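Local coordinates for transcriptional activator TenA-1 (Sulfolobus solfataricus P2, PDB 2QZC), which probably acts as a TenA-like thiaminase, cleaving thiamin or related pyrimidine compounds in an all-helical heme oxygenase-like fold, at residues 19-23 with 139-144; 114-118 with 194-199. All blocks are in the same frame, centred on the assembly; numbering follows the deposited sequence. Where two conformers were deposited one is given.

Both contacts belong to the helical bundle of the TenA family and lie with their centres about 14 Å apart. Interaction 1 joins the short helix 18-23 to helix 127-148; interaction 2 joins helix 110-125, which directly precedes 127-148, to helix 186-208 near the C-terminus. Along the chain the segments alternate, in the order 19-23, 114-118, 139-144, 194-199, so the two pairings interlock. They also touch: Tyr22 and Tyr141 of interaction 1 pack on Glu199 of interaction 2, and Trp19 and Tyr22 meet Val196. The imidazole bound by Glu199 also lies close to Tyr141, consistent with both contacts bordering the substrate pocket of a TenA-type enzyme.

Interaction 1 (19-23 with 139-144)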
ATOM      1  N   TRP A  19      20.280  -2.561 -21.959  1.00 16.76           N
ATOM      2  CA  TRP A  19      20.027  -3.567 -20.950  1.00 16.87           C
ATOM      3  C   TRP A  19      21.305  -4.092 -20.329  1.00 16.77           C
ATOM      4  O   TRP A  19      21.438  -4.112 -19.107  1.00 17.51           O
ATOM      5  CB  TRP A  19      19.131  -4.698 -21.440  1.00 17.49           C
ATOM      6  CG  TRP A  19      18.664  -5.564 -20.297  1.00 17.00           C
ATOM      7  CD1 TRP A  19      19.067  -6.840 -20.027  1.00 17.26           C
ATOM      8  CD2 TRP A  19      17.724  -5.213 -19.265  1.00 16.60           C
ATOM      9  NE1 TRP A  19      18.437  -7.312 -18.899  1.00 17.79           N
ATOM     10  CE2 TRP A  19      17.580  -6.352 -18.424  1.00 16.33           C
ATOM     11  CE3 TRP A  19      16.953  -4.073 -18.983  1.00 16.06           C
ATOM     12  CZ2 TRP A  19      16.726  -6.344 -17.294  1.00 16.67           C
ATOM     13  CZ3 TRP A  19      16.106  -4.089 -17.886  1.00 15.51           C
ATOM     14  CH2 TRP A  19      15.992  -5.184 -17.062  1.00 16.00           C
ATOM     15  N   ASN A  20      22.261  -4.493 -21.151  1.00 18.45           N
ATOM     16  CA  ASN A  20      23.530  -4.981 -20.594  1.00 18.26           C
ATOM     17  C   ASN A  20      24.363  -3.864 -19.971  1.00 18.17           C
ATOM     18  O   ASN A  20      25.120  -4.133 -19.034  1.00 18.08           O
ATOM     19  CB  ASN A  20      24.328  -5.814 -21.611  1.00 20.00           C
ATOM     20  CG  ASN A  20      23.734  -7.212 -21.802  1.00 25.33           C
ATOM     21  OD1 ASN A  20      23.017  -7.734 -20.936  1.00 27.20           O
ATOM     22  ND2 ASN A  20      24.018  -7.811 -22.944  1.00 32.20           N
ATOM     23  N   LYS A  21      24.218  -2.626 -20.452  1.00 17.49           N
ATOM     24  CA  LYS A  21      24.898  -1.492 -19.793  1.00 16.43           C
ATOM     25  C   LYS A  21      24.432  -1.337 -18.345  1.00 16.47           C
ATOM     26  O   LYS A  21      25.169  -0.844 -17.495  1.00 17.99           O
ATOM     27  CB  LYS A  21      24.723  -0.189 -20.557  1.00 16.70           C
ATOM     28  CG  LYS A  21      25.533  -0.150 -21.856  1.00 19.63           C
ATOM     29  CD  LYS A  21      25.352   1.124 -22.622  1.00 24.13           C
ATOM     30  CE  LYS A  21      26.208   1.113 -23.888  1.00 33.71           C
ATOM     31  NZ  LYS A  21      26.124   2.446 -24.543  1.00 47.42           N
ATOM     32  N   TYR A  22      23.179  -1.743 -18.084  1.00 15.78           N
ATOM     33  CA  TYR A  22      22.587  -1.747 -16.746  1.00 15.31           C
ATOM     34  C   TYR A  22      22.993  -2.990 -15.942  1.00 16.23           C
ATOM     35  O   TYR A  22      23.639  -2.877 -14.893  1.00 16.60           O
ATOM     36  CB  TYR A  22      21.047  -1.624 -16.886  1.00 15.95           C
ATOM     37  CG  TYR A  22      20.187  -1.956 -15.678  1.00 14.22           C
ATOM     38  CD1 TYR A  22      20.610  -1.709 -14.383  1.00 15.27           C
ATOM     39  CD2 TYR A  22      18.889  -2.458 -15.852  1.00 15.44           C
ATOM     40  CE1 TYR A  22      19.812  -2.020 -13.292  1.00 15.68           C
ATOM     41  CE2 TYR A  22      18.066  -2.742 -14.761  1.00 15.05           C
ATOM     42  CZ  TYR A  22      18.532  -2.472 -13.489  1.00 15.26           C
ATOM     43  OH  TYR A  22      17.740  -2.750 -12.392  1.00 15.89           O
ATOM     44  N   VAL A  23      22.608  -4.170 -16.402  1.00 16.71           N
ATOM     45  CA  VAL A  23      22.784  -5.384 -15.602  1.00 17.81           C
ATOM     46  C   VAL A  23      24.205  -5.949 -15.600  1.00 17.67           C
ATOM     47  O   VAL A  23      24.500  -6.798 -14.754  1.00 19.62           O
ATOM     48  CB  VAL A  23      21.746  -6.475 -15.922  1.00 17.49           C
ATOM     49  CG1 VAL A  23      20.311  -5.969 -15.686  1.00 16.85           C
ATOM     50  CG2 VAL A  23      21.939  -7.039 -17.341  1.00 18.49           C
ATOM     51  N   PHE A 139      12.942  -6.040 -11.675  1.00 16.79           N
ATOM     52  CA  PHE A 139      13.357  -7.207 -12.463  1.00 16.08           C
ATOM     53  C   PHE A 139      14.864  -7.238 -12.633  1.00 17.23           C
ATOM     54  O   PHE A 139      15.488  -8.298 -12.474  1.00 16.88           O
ATOM     55  CB  PHE A 139      12.651  -7.243 -13.845  1.00 15.86           C
ATOM     56  CG  PHE A 139      12.915  -8.514 -14.632  1.00 15.93           C
ATOM     57  CD1 PHE A 139      12.156  -9.626 -14.367  1.00 23.06           C
ATOM     58  CD2 PHE A 139      13.902  -8.564 -15.600  1.00 18.71           C
ATOM     59  CE1 PHE A 139      12.376 -10.788 -15.061  1.00 24.39           C
ATOM     60  CE2 PHE A 139      14.149  -9.753 -16.288  1.00 23.92           C
ATOM     61  CZ  PHE A 139      13.384 -10.849 -16.003  1.00 25.35           C
ATOM     62  N   GLY A 140      15.473  -6.089 -12.914  1.00 15.58           N
ATOM     63  CA  GLY A 140      16.896  -6.022 -13.112  1.00 15.99           C
ATOM     64  C   GLY A 140      17.646  -6.419 -11.871  1.00 16.87           C
ATOM     65  O   GLY A 140      18.660  -7.106 -11.966  1.00 17.23           O
ATOM     66  N   TYR A 141      17.187  -6.001 -10.696  1.00 14.91           N
ATOM     67  CA  TYR A 141      17.875  -6.412  -9.466  1.00 14.91           C
ATOM     68  C   TYR A 141      17.778  -7.926  -9.204  1.00 15.48           C
ATOM     69  O   TYR A 141      18.691  -8.504  -8.611  1.00 15.91           O
ATOM     70  CB  TYR A 141      17.428  -5.590  -8.253  1.00 16.37           C
ATOM     71  CG  TYR A 141      18.198  -4.296  -8.055  1.00 16.74           C
ATOM     72  CD1 TYR A 141      18.440  -3.401  -9.116  1.00 16.53           C
ATOM     73  CD2 TYR A 141      18.707  -3.968  -6.824  1.00 17.04           C
ATOM     74  CE1 TYR A 141      19.123  -2.193  -8.920  1.00 15.47           C
ATOM     75  CE2 TYR A 141      19.363  -2.765  -6.619  1.00 17.11           C
ATOM     76  CZ  TYR A 141      19.640  -1.910  -7.655  1.00 16.64           C
ATOM     77  OH  TYR A 141      20.311  -0.734  -7.415  1.00 17.82           O
ATOM     78  N   SER A 142      16.716  -8.558  -9.675  1.00 15.53           N
ATOM     79  CA  SER A 142      16.603 -10.029  -9.583  1.00 16.78           C
ATOM     80  C   SER A 142      17.758 -10.689 -10.352  1.00 17.70           C
ATOM     81  O   SER A 142      18.440 -11.600  -9.829  1.00 18.80           O
ATOM     82  CB  SER A 142      15.259 -10.485 -10.135  1.00 18.51           C
ATOM     83  OG  SER A 142      15.080 -11.876  -9.876  1.00 21.21           O
ATOM     84  N   ILE A 143      18.018 -10.190 -11.569  1.00 17.34           N
ATOM     85  CA  ILE A 143      19.084 -10.673 -12.467  0.50 17.96           C
ATOM     86  C   ILE A 143      20.458 -10.419 -11.855  1.00 17.40           C
ATOM     87  O   ILE A 143      21.365 -11.270 -11.870  1.00 19.74           O
ATOM     88  CB  ILE A 143      18.975  -9.974 -13.874  0.50 18.86           C
ATOM     89  CG1 ILE A 143      17.786 -10.569 -14.622  0.50 25.68           C
ATOM     90  CG2 ILE A 143      20.260 -10.124 -14.730  0.50 19.60           C
ATOM     91  CD1 ILE A 143      17.495  -9.870 -15.907  0.50 23.58           C
ATOM     92  N   VAL A 144      20.639  -9.217 -11.362  1.00 17.10           N
ATOM     93  CA  VAL A 144      21.906  -8.819 -10.782  1.00 17.56           C
ATOM     94  C   VAL A 144      22.215  -9.616  -9.523  1.00 17.97           C
ATOM     95  O   VAL A 144      23.359 -10.039  -9.325  1.00 18.17           O
ATOM     96  CB  VAL A 144      21.930  -7.295 -10.513  1.00 17.12           C
ATOM     97  CG1 VAL A 144      23.172  -6.862  -9.687  1.00 20.44           C
ATOM     98  CG2 VAL A 144      21.827  -6.521 -11.842  1.00 17.57           C
TER
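Tyr22 reaches across to Gly140, its OH 3.5 Å from the glycine CA, because Gly140 has no side chain: a CB on it would run into the hydroxyl. The same OH lies 3.4 Å from Tyr141 CD1, in the plane of that ring and at its edge, and the two tyrosine side chains cross at about a right angle. Trp19 enters beside Tyr22 with the six-membered end of its indole. Its CZ2 sits 4.0 Å from Phe139 CD2, touching the edge of the phenylalanine, while Ile143, in one of its two conformers, brings CD1 to the edge of the indole, 3.9 Å from CZ2. Where the backbones come closest, at Val23 and Val144, Val23 points its CB toward helix 127-148, and this CB lies 4.1 Å from Val144 CG2.

Trp19 and Tyr22 both carry CG anti to the backbone N (chi1 -168° and 165°), which sends their rings along the same course between helices whose axes come no closer than 10.7 Å. Val23 CG1 lies over one face of the indole, and Tyr22 CD2 lies over that face too, so the three side chains of helix 18-23 brace one another. Farther out, Ile12 of helix 6-14 touches both Trp19 and Phe139. Tyr22 OH hydrogen-bonds to Pro136 O, one turn before Gly140, and Tyr141 OH pairs with Tyr44 OH.

The joint is therefore held by apolar van der Waals packing of rings and branched side chains, with the hydroxyl of Tyr22 tied to the backbone of the helix it touches. That bond satisfies a buried polar atom and probably helps keep the ring beside Tyr141, whose nearest side-chain atoms are about 3 Å from an imidazole and a glycerol, both probably from the crystallisation liquor.

Interaction 2 (114-118 with 194-199); sequences AYTRH and NSVRFE. With IMD (imidazole), chain C.
Tyr115 takes Phe198 CB over one face of its ring, 3.5 Å from the ring centroid, and Glu199 OE2 at its edge. Phe198 returns the CH-pi contact by receiving Tyr115 CA over the centre of its own ring; the two ring planes lie 20° apart but are slid so far that they barely overlap. Over one face of His118 stands Phe198 CE2, 3.6 Å from CG, completing an aromatic cluster, while Ser195 OG meets the His118 edge in plane and accepts a hydrogen bond from NE2 (2.9 Å). Ser195 OG is also bonded to Ala133 O.

The cluster joins two nearly antiparallel helices, 110-125 and 186-208, of the heme oxygenase-like bundle, at a spot consistent with the TenA active-site pocket. Here Tyr115 OH donates to Glu199 OE2 at 2.6 Å, on the anti side and 27° out of the plane of a carboxylate standing 84° from the phenol plane. A phenylalanine in place of Tyr115 would probably cost OE2 its hydroxyl partner, leaving the carboxylate less firmly fixed. Imidazole N1, probably from the crystallisation liquor but perhaps marking a pocket, donates to the same OE2 over 2.8 Å, and Asp48 binds the imidazole as well.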
ATOM      1  N   ALA A 114      16.279  12.822  -9.826  1.00 13.67           N
ATOM      2  CA  ALA A 114      15.512  12.709 -11.058  1.00 12.77           C
ATOM      3  C   ALA A 114      14.734  11.397 -11.157  1.00 12.82           C
ATOM      4  O   ALA A 114      13.561  11.373 -11.579  1.00 13.49           O
ATOM      5  CB  ALA A 114      16.482  12.827 -12.280  1.00 15.00           C
ATOM      6  N   TYR A 115      15.383  10.308 -10.793  1.00 12.73           N
ATOM      7  CA  TYR A 115      14.803   8.972 -10.903  1.00 13.24           C
ATOM      8  C   TYR A 115      13.584   8.845  -9.983  1.00 13.14           C
ATOM      9  O   TYR A 115      12.492   8.364 -10.394  1.00 13.28           O
ATOM     10  CB  TYR A 115      15.851   7.926 -10.613  1.00 13.69           C
ATOM     11  CG  TYR A 115      15.533   6.473 -10.951  1.00 13.23           C
ATOM     12  CD1 TYR A 115      14.369   6.055 -11.607  1.00 13.99           C
ATOM     13  CD2 TYR A 115      16.518   5.509 -10.710  1.00 15.03           C
ATOM     14  CE1 TYR A 115      14.145   4.716 -11.932  1.00 13.50           C
ATOM     15  CE2 TYR A 115      16.307   4.172 -11.065  1.00 14.86           C
ATOM     16  CZ  TYR A 115      15.115   3.775 -11.679  1.00 14.31           C
ATOM     17  OH  TYR A 115      14.923   2.445 -11.995  1.00 16.62           O
ATOM     18  N   THR A 116      13.767   9.291  -8.743  1.00 12.76           N
ATOM     19  CA  THR A 116      12.614   9.260  -7.827  1.00 12.43           C
ATOM     20  C   THR A 116      11.467  10.137  -8.335  1.00 12.64           C
ATOM     21  O   THR A 116      10.310   9.743  -8.256  1.00 13.67           O
ATOM     22  CB  THR A 116      13.017   9.596  -6.387  1.00 14.13           C
ATOM     23  OG1 THR A 116      13.529  10.933  -6.333  1.00 15.19           O
ATOM     24  CG2 THR A 116      14.002   8.574  -5.812  1.00 15.36           C
ATOM     25  N   ARG A 117      11.768  11.347  -8.838  1.00 11.77           N
ATOM     26  CA  ARG A 117      10.704  12.207  -9.356  0.50 11.40           C
ATOM     27  C   ARG A 117      10.017  11.617 -10.586  1.00 12.87           C
ATOM     28  O   ARG A 117       8.805  11.837 -10.808  1.00 13.39           O
ATOM     29  CB  ARG A 117      11.179  13.660  -9.541  0.50 12.28           C
ATOM     30  CG  ARG A 117      11.065  14.500  -8.293  0.50 11.03           C
ATOM     31  CD  ARG A 117      11.759  13.940  -7.080  0.50 16.06           C
ATOM     32  NE  ARG A 117      11.608  14.815  -5.923  0.50  9.65           N
ATOM     33  CZ  ARG A 117      11.916  14.464  -4.677  0.50 14.22           C
ATOM     34  NH1 ARG A 117      12.411  13.273  -4.390  0.50 16.40           N
ATOM     35  NH2 ARG A 117      11.765  15.358  -3.724  0.50 12.92           N
ATOM     36  N   HIS A 118      10.764  10.863 -11.385  1.00 11.66           N
ATOM     37  CA  HIS A 118      10.227  10.103 -12.554  1.00 12.69           C
ATOM     38  C   HIS A 118       9.162   9.090 -12.074  1.00 13.23           C
ATOM     39  O   HIS A 118       8.059   9.018 -12.610  1.00 13.06           O
ATOM     40  CB  HIS A 118      11.430   9.417 -13.230  1.00 13.65           C
ATOM     41  CG  HIS A 118      11.129   8.363 -14.258  1.00 13.83           C
ATOM     42  ND1 HIS A 118      10.670   8.638 -15.532  1.00 13.54           N
ATOM     43  CD2 HIS A 118      11.367   7.028 -14.216  1.00 14.23           C
ATOM     44  CE1 HIS A 118      10.637   7.503 -16.214  1.00 13.78           C
ATOM     45  NE2 HIS A 118      11.064   6.522 -15.448  1.00 13.15           N
ATOM     46  N   ASN A 194      13.672   5.046 -20.235  1.00 13.57           N
ATOM     47  CA  ASN A 194      14.118   6.102 -19.304  1.00 14.99           C
ATOM     48  C   ASN A 194      14.530   5.514 -17.959  1.00 13.39           C
ATOM     49  O   ASN A 194      15.584   5.896 -17.409  1.00 12.98           O
ATOM     50  CB  ASN A 194      13.120   7.250 -19.126  1.00 14.38           C
ATOM     51  CG  ASN A 194      13.211   8.287 -20.223  1.00 16.72           C
ATOM     52  OD1 ASN A 194      14.157   8.253 -21.045  1.00 17.81           O
ATOM     53  ND2 ASN A 194      12.253   9.226 -20.251  1.00 17.48           N
ATOM     54  N   SER A 195      13.740   4.575 -17.421  1.00 13.60           N
ATOM     55  CA  SER A 195      14.133   3.917 -16.174  1.00 13.30           C
ATOM     56  C   SER A 195      15.466   3.186 -16.275  1.00 13.24           C
ATOM     57  O   SER A 195      16.305   3.263 -15.355  1.00 14.70           O
ATOM     58  CB  SER A 195      13.038   3.008 -15.663  1.00 14.31           C
ATOM     59  OG  SER A 195      11.924   3.763 -15.208  1.00 14.80           O
ATOM     60  N   VAL A 196      15.687   2.499 -17.408  1.00 13.69           N
ATOM     61  CA  VAL A 196      16.972   1.823 -17.617  1.00 12.95           C
ATOM     62  C   VAL A 196      18.117   2.858 -17.693  1.00 14.27           C
ATOM     63  O   VAL A 196      19.185   2.658 -17.102  1.00 14.37           O
ATOM     64  CB  VAL A 196      16.949   0.898 -18.868  1.00 14.24           C
ATOM     65  CG1 VAL A 196      18.356   0.308 -19.126  1.00 15.69           C
ATOM     66  CG2 VAL A 196      15.902  -0.202 -18.688  1.00 16.04           C
ATOM     67  N   ARG A 197      17.897   3.980 -18.375  1.00 13.49           N
ATOM     68  CA  ARG A 197      18.919   5.041 -18.401  1.00 13.67           C
ATOM     69  C   ARG A 197      19.211   5.538 -16.982  1.00 13.91           C
ATOM     70  O   ARG A 197      20.366   5.779 -16.628  1.00 14.72           O
ATOM     71  CB  ARG A 197      18.520   6.215 -19.257  1.00 15.48           C
ATOM     72  CG  ARG A 197      18.432   5.893 -20.763  1.00 17.04           C
ATOM     73  CD  ARG A 197      18.146   7.176 -21.556  1.00 17.28           C
ATOM     74  NE  ARG A 197      17.936   6.871 -22.986  1.00 19.27           N
ATOM     75  CZ  ARG A 197      18.891   6.670 -23.873  1.00 24.59           C
ATOM     76  NH1 ARG A 197      20.167   6.672 -23.555  1.00 23.99           N
ATOM     77  NH2 ARG A 197      18.516   6.430 -25.134  1.00 26.79           N
ATOM     78  N   PHE A 198      18.176   5.674 -16.148  1.00 12.90           N
ATOM     79  CA  PHE A 198      18.403   6.133 -14.788  1.00 14.59           C
ATOM     80  C   PHE A 198      19.176   5.096 -13.965  1.00 15.21           C
ATOM     81  O   PHE A 198      19.967   5.471 -13.091  1.00 15.68           O
ATOM     82  CB  PHE A 198      17.087   6.494 -14.083  1.00 14.69           C
ATOM     83  CG  PHE A 198      16.441   7.745 -14.575  1.00 15.97           C
ATOM     84  CD1 PHE A 198      17.130   8.941 -14.466  1.00 22.84           C
ATOM     85  CD2 PHE A 198      15.103   7.796 -14.933  1.00 12.80           C
ATOM     86  CE1 PHE A 198      16.542  10.154 -14.869  1.00 23.91           C
ATOM     87  CE2 PHE A 198      14.521   8.945 -15.356  1.00 16.04           C
ATOM     88  CZ  PHE A 198      15.214  10.145 -15.321  1.00 20.87           C
ATOM     89  N   GLU A 199      18.925   3.810 -14.179  1.00 14.59           N
ATOM     90  CA  GLU A 199      19.679   2.757 -13.474  1.00 13.10           C
ATOM     91  C   GLU A 199      21.156   2.824 -13.814  1.00 14.52           C
ATOM     92  O   GLU A 199      22.036   2.772 -12.937  1.00 16.05           O
ATOM     93  CB  GLU A 199      19.119   1.382 -13.824  1.00 13.92           C
ATOM     94  CG  GLU A 199      17.785   1.078 -13.193  1.00 15.49           C
ATOM     95  CD  GLU A 199      17.855   0.898 -11.694  1.00 16.43           C
ATOM     96  OE1 GLU A 199      18.962   0.712 -11.127  1.00 17.84           O
ATOM     97  OE2 GLU A 199      16.776   0.935 -11.044  1.00 16.84           O
TER
HETATM   98  N1  IMD C 214      17.530   1.278  -8.377  1.00 20.07           N
HETATM   99  C2  IMD C 214      17.453   0.563  -7.277  1.00 21.19           C
HETATM  100  N3  IMD C 214      18.025   1.261  -6.314  1.00 20.45           N
HETATM  101  C4  IMD C 214      18.424   2.437  -6.804  1.00 20.89           C
HETATM  102  C5  IMD C 214      18.103   2.465  -8.137  1.00 22.51           C